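Local atomic coordinates of class I SAM-dependent methyltransferase (PDB entry 3CVO), a protein that is of unknown function but probably binds S-adenosylmethionine in a Rossmann-like fold and transfers its methyl group to a substrate not yet identified. Residues A27-G38 / R121-G130; S39-A47 / W63-L71. All coordinates share one frame; numbering follows the deposited sequence. Where two conformers were deposited one is given.

Interaction 1: A27-G38 / R121-G130; sequences AYEEAEVILEYG and RHPDVVLVDG. With EDO (1,2-ethanediol), chain H; EDO (1,2-ethanediol), chain J.
The carboxylate of D124 reaches across to the start of strand 33-37, where its OD2 accepts two backbone N-H groups, from E32 N at 3.0 Å and V33 N at 2.9 Å. They arrive from opposite faces of its plane, both on the anti side. A water also donates to OD2, and to E32 OE1 in the E32 conformer described here; OD1 pairs with R146. With an alanine in place of D124, these two N-H groups would probably lose their acceptor and R146 its counter-charge, leaving the start of the strand less firmly tied. In that same conformer, the R121 guanidinium meets E32 edge-on, its plane 78° from the carboxylate, in a salt bridge of 3.3 Å from NH2 to OE2. Beyond this end, strands 33-37 and 125-128 form the parallel central pair of the Rossmann-like methyltransferase sheet, each donating in turn, as L35 N to V125 O and L127 N to L35 O (2.9 Å). V125 puts CG1 between its backbone N and carbonyl carbon (chi1 69°), against A31 CB and I34 CG1, each at 3.6 Å. On the same face, Y28 crosses L127 at about a right angle, and its OH donates to the anti lone pair of E36 OE2 at 2.6 Å. On the opposite face, beside L35, the Y37 ring turns its edge to V126 CG1, and its hydroxyl bonds P111 O.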
loop_
_atom_site.group_PDB
_atom_site.type_symbol
_atom_site.label_atom_id
_atom_site.label_comp_id
_atom_site.label_asym_id
_atom_site.label_seq_id
_atom_site.Cartn_x
_atom_site.Cartn_y
_atom_site.Cartn_z
ATOM N N ALA A 27 10.197 -2.109 -29.508
ATOM C CA ALA A 27 9.710 -2.863 -28.352
ATOM C C ALA A 27 8.337 -3.402 -28.674
ATOM O O ALA A 27 8.007 -4.549 -28.383
ATOM C CB ALA A 27 9.645 -1.968 -27.086
ATOM N N TYR A 28 7.533 -2.539 -29.276
ATOM C CA TYR A 28 6.137 -2.850 -29.603
ATOM C C TYR A 28 6.054 -3.898 -30.720
ATOM O O TYR A 28 5.146 -4.734 -30.757
ATOM C CB TYR A 28 5.366 -1.579 -30.016
ATOM C CG TYR A 28 4.881 -0.738 -28.843
ATOM C CD1 TYR A 28 5.410 -0.894 -27.566
ATOM C CD2 TYR A 28 3.861 0.182 -29.005
ATOM C CE1 TYR A 28 4.928 -0.150 -26.496
ATOM C CE2 TYR A 28 3.377 0.933 -27.943
ATOM C CZ TYR A 28 3.911 0.778 -26.687
ATOM O OH TYR A 28 3.427 1.543 -25.582
ATOM N N GLU A 29 7.033 -3.845 -31.615
ATOM C CA GLU A 29 7.096 -4.783 -32.744
ATOM C C GLU A 29 7.361 -6.158 -32.195
ATOM O O GLU A 29 6.766 -7.136 -32.630
ATOM C CB GLU A 29 8.144 -4.371 -33.786
ATOM C CG GLU A 29 7.623 -3.210 -34.600
ATOM C CD GLU A 29 8.568 -2.687 -35.677
ATOM O OE1 GLU A 29 9.787 -2.988 -35.643
ATOM O OE2 GLU A 29 8.074 -1.937 -36.550
ATOM N N GLU A 30 8.214 -6.199 -31.184
ATOM C CA GLU A 30 8.680 -7.452 -30.582
ATOM C C GLU A 30 7.644 -8.061 -29.624
ATOM O O GLU A 30 7.608 -9.253 -29.436
ATOM C CB GLU A 30 10.025 -7.274 -29.840
ATOM C CG GLU A 30 11.264 -7.228 -30.728
ATOM N N ALA A 31 6.835 -7.225 -28.997
ATOM C CA ALA A 31 5.789 -7.654 -28.038
ATOM C C ALA A 31 4.537 -8.181 -28.719
ATOM O O ALA A 31 4.191 -7.762 -29.820
ATOM C CB ALA A 31 5.373 -6.445 -27.168
ATOM N N GLU A 32 3.836 -9.087 -28.043
ATOM C CA GLU A 32 2.470 -9.437 -28.455
ATOM C C GLU A 32 1.457 -8.680 -27.617
ATOM O O GLU A 32 0.453 -8.170 -28.123
ATOM C CB GLU A 32 2.158 -10.913 -28.306
ATOM C CG GLU A 32 0.674 -11.180 -28.541
ATOM C CD GLU A 32 0.217 -12.592 -28.199
ATOM O OE1 GLU A 32 0.721 -13.181 -27.207
ATOM O OE2 GLU A 32 -0.669 -13.099 -28.934
ATOM N N VAL A 33 1.737 -8.624 -26.323
ATOM C CA VAL A 33 0.850 -7.968 -25.349
ATOM C C VAL A 33 1.540 -6.725 -24.838
ATOM O O VAL A 33 2.664 -6.764 -24.362
ATOM C CB VAL A 33 0.379 -8.932 -24.178
ATOM C CG1 VAL A 33 -0.619 -8.231 -23.212
ATOM C CG2 VAL A 33 -0.232 -10.202 -24.763
ATOM N N ILE A 34 0.821 -5.606 -24.958
ATOM C CA ILE A 34 1.346 -4.296 -24.601
ATOM C C ILE A 34 0.441 -3.662 -23.563
ATOM O O ILE A 34 -0.739 -3.611 -23.741
ATOM C CB ILE A 34 1.407 -3.322 -25.854
ATOM C CG1 ILE A 34 2.393 -3.832 -26.911
ATOM C CG2 ILE A 34 1.776 -1.869 -25.400
ATOM C CD1 ILE A 34 2.104 -3.363 -28.387
ATOM N N LEU A 35 1.038 -3.199 -22.476
ATOM C CA LEU A 35 0.305 -2.455 -21.465
ATOM C C LEU A 35 0.902 -1.069 -21.391
ATOM O O LEU A 35 2.111 -0.927 -21.264
ATOM C CB LEU A 35 0.412 -3.165 -20.079
ATOM C CG LEU A 35 0.069 -2.307 -18.845
ATOM C CD1 LEU A 35 -1.409 -1.841 -18.981
ATOM C CD2 LEU A 35 0.333 -3.031 -17.504
ATOM N N GLU A 36 0.046 -0.060 -21.499
ATOM C CA GLU A 36 0.465 1.314 -21.365
ATOM C C GLU A 36 -0.203 1.994 -20.213
ATOM O O GLU A 36 -1.388 1.793 -19.902
ATOM C CB GLU A 36 0.155 2.122 -22.643
ATOM C CG GLU A 36 0.591 1.577 -23.944
ATOM C CD GLU A 36 0.276 2.544 -25.069
ATOM O OE1 GLU A 36 -0.899 3.004 -25.132
ATOM O OE2 GLU A 36 1.203 2.873 -25.874
ATOM N N TYR A 37 0.589 2.801 -19.538
ATOM C CA TYR A 37 0.007 3.780 -18.624
ATOM C C TYR A 37 0.156 5.147 -19.275
ATOM O O TYR A 37 1.266 5.590 -19.521
ATOM C CB TYR A 37 0.748 3.748 -17.311
ATOM C CG TYR A 37 0.620 2.489 -16.483
ATOM C CD1 TYR A 37 -0.430 2.312 -15.620
ATOM C CD2 TYR A 37 1.598 1.497 -16.540
ATOM C CE1 TYR A 37 -0.520 1.176 -14.794
ATOM C CE2 TYR A 37 1.538 0.368 -15.728
ATOM C CZ TYR A 37 0.466 0.213 -14.850
ATOM O OH TYR A 37 0.367 -0.839 -13.969
ATOM N N GLY A 38 -0.962 5.784 -19.582
ATOM C CA GLY A 38 -0.967 6.942 -20.457
ATOM C C GLY A 38 -1.368 6.498 -21.838
ATOM O O GLY A 38 -0.964 5.438 -22.291
ATOM N N ARG A 121 -4.220 -10.309 -19.686
ATOM C CA ARG A 121 -3.168 -10.971 -20.438
ATOM C C ARG A 121 -1.832 -10.421 -19.954
ATOM O O ARG A 121 -1.626 -9.219 -19.899
ATOM C CB ARG A 121 -3.308 -10.675 -21.942
ATOM C CG ARG A 121 -4.673 -11.023 -22.576
ATOM C CD ARG A 121 -4.712 -12.351 -23.265
ATOM N NE ARG A 121 -3.592 -12.587 -24.186
ATOM C CZ ARG A 121 -3.610 -12.318 -25.489
ATOM N NH1 ARG A 121 -4.688 -11.782 -26.049
ATOM N NH2 ARG A 121 -2.537 -12.580 -26.235
ATOM N N HIS A 122 -0.916 -11.308 -19.621
ATOM C CA HIS A 122 0.396 -10.890 -19.127
ATOM C C HIS A 122 1.136 -10.108 -20.218
ATOM O O HIS A 122 1.309 -10.581 -21.339
ATOM C CB HIS A 122 1.272 -12.088 -18.696
ATOM C CG HIS A 122 2.432 -11.714 -17.832
ATOM N ND1 HIS A 122 3.477 -10.922 -18.267
ATOM C CD2 HIS A 122 2.737 -12.074 -16.561
ATOM C CE1 HIS A 122 4.355 -10.785 -17.284
ATOM N NE2 HIS A 122 3.920 -11.460 -16.237
ATOM N N PRO A 123 1.604 -8.915 -19.875
ATOM C CA PRO A 123 2.301 -8.096 -20.873
ATOM C C PRO A 123 3.661 -8.627 -21.171
ATOM O O PRO A 123 4.255 -9.372 -20.368
ATOM C CB PRO A 123 2.420 -6.711 -20.210
ATOM C CG PRO A 123 1.696 -6.772 -18.971
ATOM C CD PRO A 123 1.300 -8.181 -18.643
ATOM N N ASP A 124 4.115 -8.248 -22.356
ATOM C CA ASP A 124 5.493 -8.452 -22.795
ATOM C C ASP A 124 6.278 -7.172 -22.653
ATOM O O ASP A 124 7.456 -7.195 -22.360
ATOM C CB ASP A 124 5.499 -8.886 -24.236
ATOM C CG ASP A 124 4.783 -10.213 -24.436
ATOM O OD1 ASP A 124 5.077 -11.132 -23.653
ATOM O OD2 ASP A 124 3.937 -10.329 -25.350
ATOM N N VAL A 125 5.591 -6.056 -22.882
ATOM C CA VAL A 125 6.155 -4.709 -22.694
ATOM C C VAL A 125 5.185 -3.842 -21.929
ATOM O O VAL A 125 3.978 -3.929 -22.082
ATOM C CB VAL A 125 6.548 -4.018 -24.060
ATOM C CG1 VAL A 125 5.306 -3.678 -24.880
ATOM C CG2 VAL A 125 7.349 -2.759 -23.805
ATOM N N VAL A 126 5.745 -3.039 -21.032
ATOM C CA VAL A 126 4.987 -2.014 -20.297
ATOM C C VAL A 126 5.587 -0.653 -20.553
ATOM O O VAL A 126 6.805 -0.418 -20.430
ATOM C CB VAL A 126 4.969 -2.270 -18.757
ATOM C CG1 VAL A 126 4.219 -1.133 -17.974
ATOM C CG2 VAL A 126 4.370 -3.661 -18.466
ATOM N N LEU A 127 4.708 0.265 -20.903
ATOM C CA LEU A 127 5.099 1.666 -21.039
ATOM C C LEU A 127 4.546 2.515 -19.903
ATOM O O LEU A 127 3.362 2.529 -19.646
ATOM C CB LEU A 127 4.569 2.243 -22.356
ATOM C CG LEU A 127 4.783 3.754 -22.532
ATOM C CD1 LEU A 127 6.303 4.100 -22.612
ATOM C CD2 LEU A 127 4.028 4.325 -23.756
ATOM N N VAL A 128 5.468 3.178 -19.218
ATOM C CA VAL A 128 5.147 4.093 -18.129
ATOM C C VAL A 128 5.207 5.533 -18.674
ATOM O O VAL A 128 6.284 6.117 -18.894
ATOM C CB VAL A 128 6.025 3.855 -16.872
ATOM C CG1 VAL A 128 5.806 4.957 -15.821
ATOM C CG2 VAL A 128 5.743 2.458 -16.272
ATOM N N ASP A 129 4.049 6.089 -18.988
ATOM C CA ASP A 129 4.028 7.400 -19.615
ATOM C C ASP A 129 2.786 8.193 -19.202
ATOM O O ASP A 129 2.278 8.970 -19.967
ATOM C CB ASP A 129 4.138 7.231 -21.161
ATOM C CG ASP A 129 4.337 8.526 -21.907
ATOM O OD1 ASP A 129 4.967 9.431 -21.353
ATOM O OD2 ASP A 129 3.904 8.604 -23.078
ATOM N N GLY A 130 2.306 7.966 -17.986
ATOM C CA GLY A 130 1.122 8.675 -17.496
ATOM C C GLY A 130 1.354 9.251 -16.124
ATOM O O GLY A 130 2.337 9.911 -15.883
HETATM C C1 EDO H . -2.527 -6.375 -19.132
HETATM O O1 EDO H . -1.838 -6.717 -20.355
HETATM C C2 EDO H . -4.015 -6.172 -19.337
HETATM O O2 EDO H . -4.644 -7.394 -19.735
HETATM C C1 EDO J . -1.125 -14.747 -20.438
HETATM O O1 EDO J . -1.723 -14.383 -19.179
HETATM C C2 EDO J . -2.183 -14.820 -21.533
HETATM O O2 EDO J . -1.601 -14.370 -22.768
HETATM O O HOH W 1 2.445 -12.573 -24.959
#

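Interaction 2: S39-A47 / W63-L71; sequences SGGSTVVAA and WARMMKAWL. With SO4 (sulfate ion), chain E; EDO (1,2-ethanediol), chain I.
A single direct hydrogen bond ties S39 to W63: the indole NE1 donates to S39 O at 3.0 Å. The carbonyl oxygen lies close to the indole plane, yet the donor stands 60° out of the carbonyl plane, not on a lone pair. The S39 hydroxyl is hydrogen-bonded to E58. Within the loop, G40 N donates to T43 OG1 at 3.0 Å, and T43 OG1 is also bonded to E36. Glycine-rich S39-G41 leads from the first strand into helix 41-47, the position of the SAM-binding loop in class I methyltransferases, and G40 is the N-cap residue. Among the apolar contacts, the selenomethionine M67, bent at chi2 and chi3 (-63° and -52°), curls SE to 3.8 Å from G40 CA and brings CE to 3.9 Å from T43 CB. Its CG also lies over one face of the W63 indole, toward the rim. V44 and W70 cross at about a right angle: CG2 makes a CH-pi contact over the six-membered ring, 4.0 Å from its centroid, while CG1 meets CH2 at 3.6 Å. A47 CB touches L71 CD2 at 4.0 Å, and L71 also packs on V82 and I84 of strand 81-86; the helix segments stay 11.5 Å apart at closest approach, bridged by side chains.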
loop_
_atom_site.group_PDB
_atom_site.type_symbol
_atom_site.label_atom_id
_atom_site.label_comp_id
_atom_site.label_asym_id
_atom_site.label_seq_id
_atom_site.Cartn_x
_atom_site.Cartn_y
_atom_site.Cartn_z
ATOM N N SER A 39 -2.257 7.240 -22.467
ATOM C CA SER A 39 -2.679 6.905 -23.831
ATOM C C SER A 39 -2.373 8.073 -24.739
ATOM O O SER A 39 -2.339 9.201 -24.303
ATOM C CB SER A 39 -4.160 6.508 -23.891
ATOM O OG SER A 39 -4.999 7.631 -23.745
ATOM N N GLY A 40 -2.137 7.777 -26.005
ATOM C CA GLY A 40 -1.852 8.796 -27.009
ATOM C C GLY A 40 -1.114 8.275 -28.220
ATOM O O GLY A 40 -1.445 7.239 -28.808
ATOM N N GLY A 41 -0.068 8.986 -28.575
ATOM C CA GLY A 41 0.710 8.630 -29.775
ATOM C C GLY A 41 1.218 7.201 -29.748
ATOM O O GLY A 41 1.247 6.501 -30.781
ATOM N N SER A 42 1.586 6.741 -28.561
ATOM C CA SER A 42 2.213 5.416 -28.426
ATOM C C SER A 42 1.188 4.345 -28.765
ATOM O O SER A 42 1.471 3.307 -29.368
ATOM C CB SER A 42 2.740 5.200 -27.002
ATOM O OG SER A 42 1.743 5.470 -26.017
ATOM N N THR A 43 -0.039 4.663 -28.394
ATOM C CA THR A 43 -1.155 3.756 -28.543
ATOM C C THR A 43 -1.457 3.560 -30.018
ATOM O O THR A 43 -1.777 2.464 -30.446
ATOM C CB THR A 43 -2.427 4.332 -27.872
ATOM O OG1 THR A 43 -2.114 4.789 -26.532
ATOM C CG2 THR A 43 -3.519 3.267 -27.835
ATOM N N VAL A 44 -1.334 4.649 -30.785
ATOM C CA VAL A 44 -1.520 4.608 -32.256
ATOM C C VAL A 44 -0.421 3.758 -32.878
ATOM O O VAL A 44 -0.669 2.951 -33.758
ATOM C CB VAL A 44 -1.548 6.038 -32.886
ATOM C CG1 VAL A 44 -1.576 5.980 -34.437
ATOM C CG2 VAL A 44 -2.746 6.829 -32.346
ATOM N N VAL A 45 0.797 3.940 -32.393
ATOM C CA VAL A 45 1.921 3.110 -32.825
ATOM C C VAL A 45 1.618 1.619 -32.647
ATOM O O VAL A 45 1.900 0.804 -33.536
ATOM C CB VAL A 45 3.258 3.443 -32.124
ATOM C CG1 VAL A 45 4.310 2.386 -32.497
ATOM C CG2 VAL A 45 3.739 4.842 -32.498
ATOM N N ALA A 46 0.979 1.281 -31.538
ATOM C CA ALA A 46 0.660 -0.117 -31.228
ATOM C C ALA A 46 -0.491 -0.626 -32.103
ATOM O O ALA A 46 -0.469 -1.750 -32.636
ATOM C CB ALA A 46 0.301 -0.270 -29.749
ATOM N N ALA A 47 -1.485 0.243 -32.256
ATOM C CA ALA A 47 -2.703 -0.049 -33.004
ATOM C C ALA A 47 -2.425 -0.396 -34.456
ATOM O O ALA A 47 -3.170 -1.139 -35.080
ATOM C CB ALA A 47 -3.670 1.146 -32.938
ATOM N N TRP A 63 -10.056 12.780 -22.677
ATOM C CA TRP A 63 -9.030 12.280 -23.579
ATOM C C TRP A 63 -9.255 10.808 -23.915
ATOM O O TRP A 63 -9.135 10.424 -25.069
ATOM C CB TRP A 63 -7.649 12.510 -22.994
ATOM C CG TRP A 63 -6.535 12.038 -23.828
ATOM C CD1 TRP A 63 -5.688 11.028 -23.531
ATOM C CD2 TRP A 63 -6.100 12.571 -25.093
ATOM N NE1 TRP A 63 -4.754 10.894 -24.510
ATOM C CE2 TRP A 63 -4.975 11.832 -25.479
ATOM C CE3 TRP A 63 -6.550 13.596 -25.927
ATOM C CZ2 TRP A 63 -4.299 12.045 -26.698
ATOM C CZ3 TRP A 63 -5.877 13.818 -27.131
ATOM C CH2 TRP A 63 -4.762 13.039 -27.501
ATOM N N ALA A 64 -9.657 9.995 -22.941
ATOM C CA ALA A 64 -9.989 8.606 -23.240
ATOM C C ALA A 64 -11.095 8.530 -24.294
ATOM O O ALA A 64 -11.045 7.729 -25.206
ATOM C CB ALA A 64 -10.390 7.797 -21.953
ATOM N N ARG A 65 -12.063 9.424 -24.186
ATOM C CA ARG A 65 -13.205 9.450 -25.110
ATOM C C ARG A 65 -12.721 9.818 -26.514
ATOM O O ARG A 65 -13.096 9.205 -27.519
ATOM C CB ARG A 65 -14.247 10.448 -24.639
ATOM C CG ARG A 65 -15.538 10.382 -25.390
ATOM C CD ARG A 65 -16.432 11.522 -24.936
ATOM N NE ARG A 65 -16.862 11.324 -23.550
ATOM C CZ ARG A 65 -16.612 12.153 -22.538
ATOM N NH1 ARG A 65 -15.925 13.269 -22.720
ATOM N NH2 ARG A 65 -17.058 11.852 -21.320
HETATM N N MSE A 66 -11.820 10.773 -26.568
HETATM C CA MSE A 66 -11.183 11.119 -27.862
HETATM C C MSE A 66 -10.392 9.963 -28.475
HETATM O O MSE A 66 -10.474 9.741 -29.671
HETATM C CB MSE A 66 -10.289 12.356 -27.735
HETATM C CG MSE A 66 -11.105 13.604 -27.618
HETATM SE SE MSE A 66 -10.034 15.232 -27.349
HETATM C CE MSE A 66 -9.113 15.223 -29.065
HETATM N N MSE A 67 -9.617 9.251 -27.665
HETATM C CA MSE A 67 -8.803 8.124 -28.155
HETATM C C MSE A 67 -9.723 7.032 -28.708
HETATM O O MSE A 67 -9.453 6.424 -29.753
HETATM C CB MSE A 67 -7.914 7.573 -27.036
HETATM C CG MSE A 67 -6.806 8.513 -26.628
HETATM SE SE MSE A 67 -5.548 8.886 -28.035
HETATM C CE MSE A 67 -5.091 7.047 -28.572
ATOM N N LYS A 68 -10.845 6.817 -28.016
ATOM C CA LYS A 68 -11.803 5.802 -28.445
ATOM C C LYS A 68 -12.425 6.190 -29.785
ATOM O O LYS A 68 -12.599 5.379 -30.712
ATOM C CB LYS A 68 -12.877 5.589 -27.389
ATOM C CG LYS A 68 -12.359 4.859 -26.128
ATOM C CD LYS A 68 -13.465 4.661 -25.125
ATOM C CE LYS A 68 -12.951 3.944 -23.904
ATOM N NZ LYS A 68 -13.937 4.018 -22.784
ATOM N N ALA A 69 -12.775 7.455 -29.873
ATOM C CA ALA A 69 -13.354 7.989 -31.092
ATOM C C ALA A 69 -12.360 7.864 -32.243
ATOM O O ALA A 69 -12.695 7.470 -33.358
ATOM C CB ALA A 69 -13.802 9.464 -30.888
ATOM N N TRP A 70 -11.125 8.199 -31.956
ATOM C CA TRP A 70 -10.083 8.093 -32.958
ATOM C C TRP A 70 -9.990 6.665 -33.500
ATOM O O TRP A 70 -9.891 6.454 -34.708
ATOM C CB TRP A 70 -8.718 8.534 -32.413
ATOM C CG TRP A 70 -7.801 8.766 -33.530
ATOM C CD1 TRP A 70 -7.734 9.883 -34.322
ATOM C CD2 TRP A 70 -6.890 7.839 -34.072
ATOM N NE1 TRP A 70 -6.793 9.723 -35.287
ATOM C CE2 TRP A 70 -6.262 8.468 -35.172
ATOM C CE3 TRP A 70 -6.520 6.545 -33.729
ATOM C CZ2 TRP A 70 -5.282 7.842 -35.924
ATOM C CZ3 TRP A 70 -5.548 5.918 -34.475
ATOM C CH2 TRP A 70 -4.929 6.565 -35.550
ATOM N N LEU A 71 -10.055 5.696 -32.583
ATOM C CA LEU A 71 -9.778 4.286 -32.882
ATOM C C LEU A 71 -10.958 3.688 -33.615
ATOM O O LEU A 71 -10.807 2.783 -34.441
ATOM C CB LEU A 71 -9.442 3.478 -31.612
ATOM C CG LEU A 71 -8.065 3.754 -31.032
ATOM C CD1 LEU A 71 -7.891 3.088 -29.629
ATOM C CD2 LEU A 71 -6.995 3.249 -32.015
HETATM S S SO4 E . -15.665 14.819 -19.243
HETATM O O1 SO4 E . -16.876 15.132 -18.479
HETATM O O2 SO4 E . -14.494 15.481 -18.650
HETATM O O3 SO4 E . -15.843 15.294 -20.617
HETATM O O4 SO4 E . -15.476 13.379 -19.257
HETATM C C1 EDO I . -19.174 8.588 -21.071
HETATM O O1 EDO I . -17.888 9.197 -21.072
HETATM C C2 EDO I . -19.556 8.428 -22.522
HETATM O O2 EDO I . -18.333 8.403 -23.260
#

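Strand 33-37 of interaction 1 runs directly into the glycine-rich loop and helix 41-47 of interaction 2, and the contact centres lie about 14 Å apart. E36 joins them: its OE1 is bonded to T43 OG1 at 2.6 Å, and its OE2 also bonds S42 OG. L127 CD2 comes within 3.4 Å of S42 OG, so the strand pair and the first turn of the helix share one buried junction. Interaction 2 is nested within the chain loop that interaction 1 closes. In class I methyltransferases the cofactor lies over the carboxyl ends of the parallel strands, so the position of the G38-G41 loop is consistent with a role in binding SAM; no cofactor is bound at either contact.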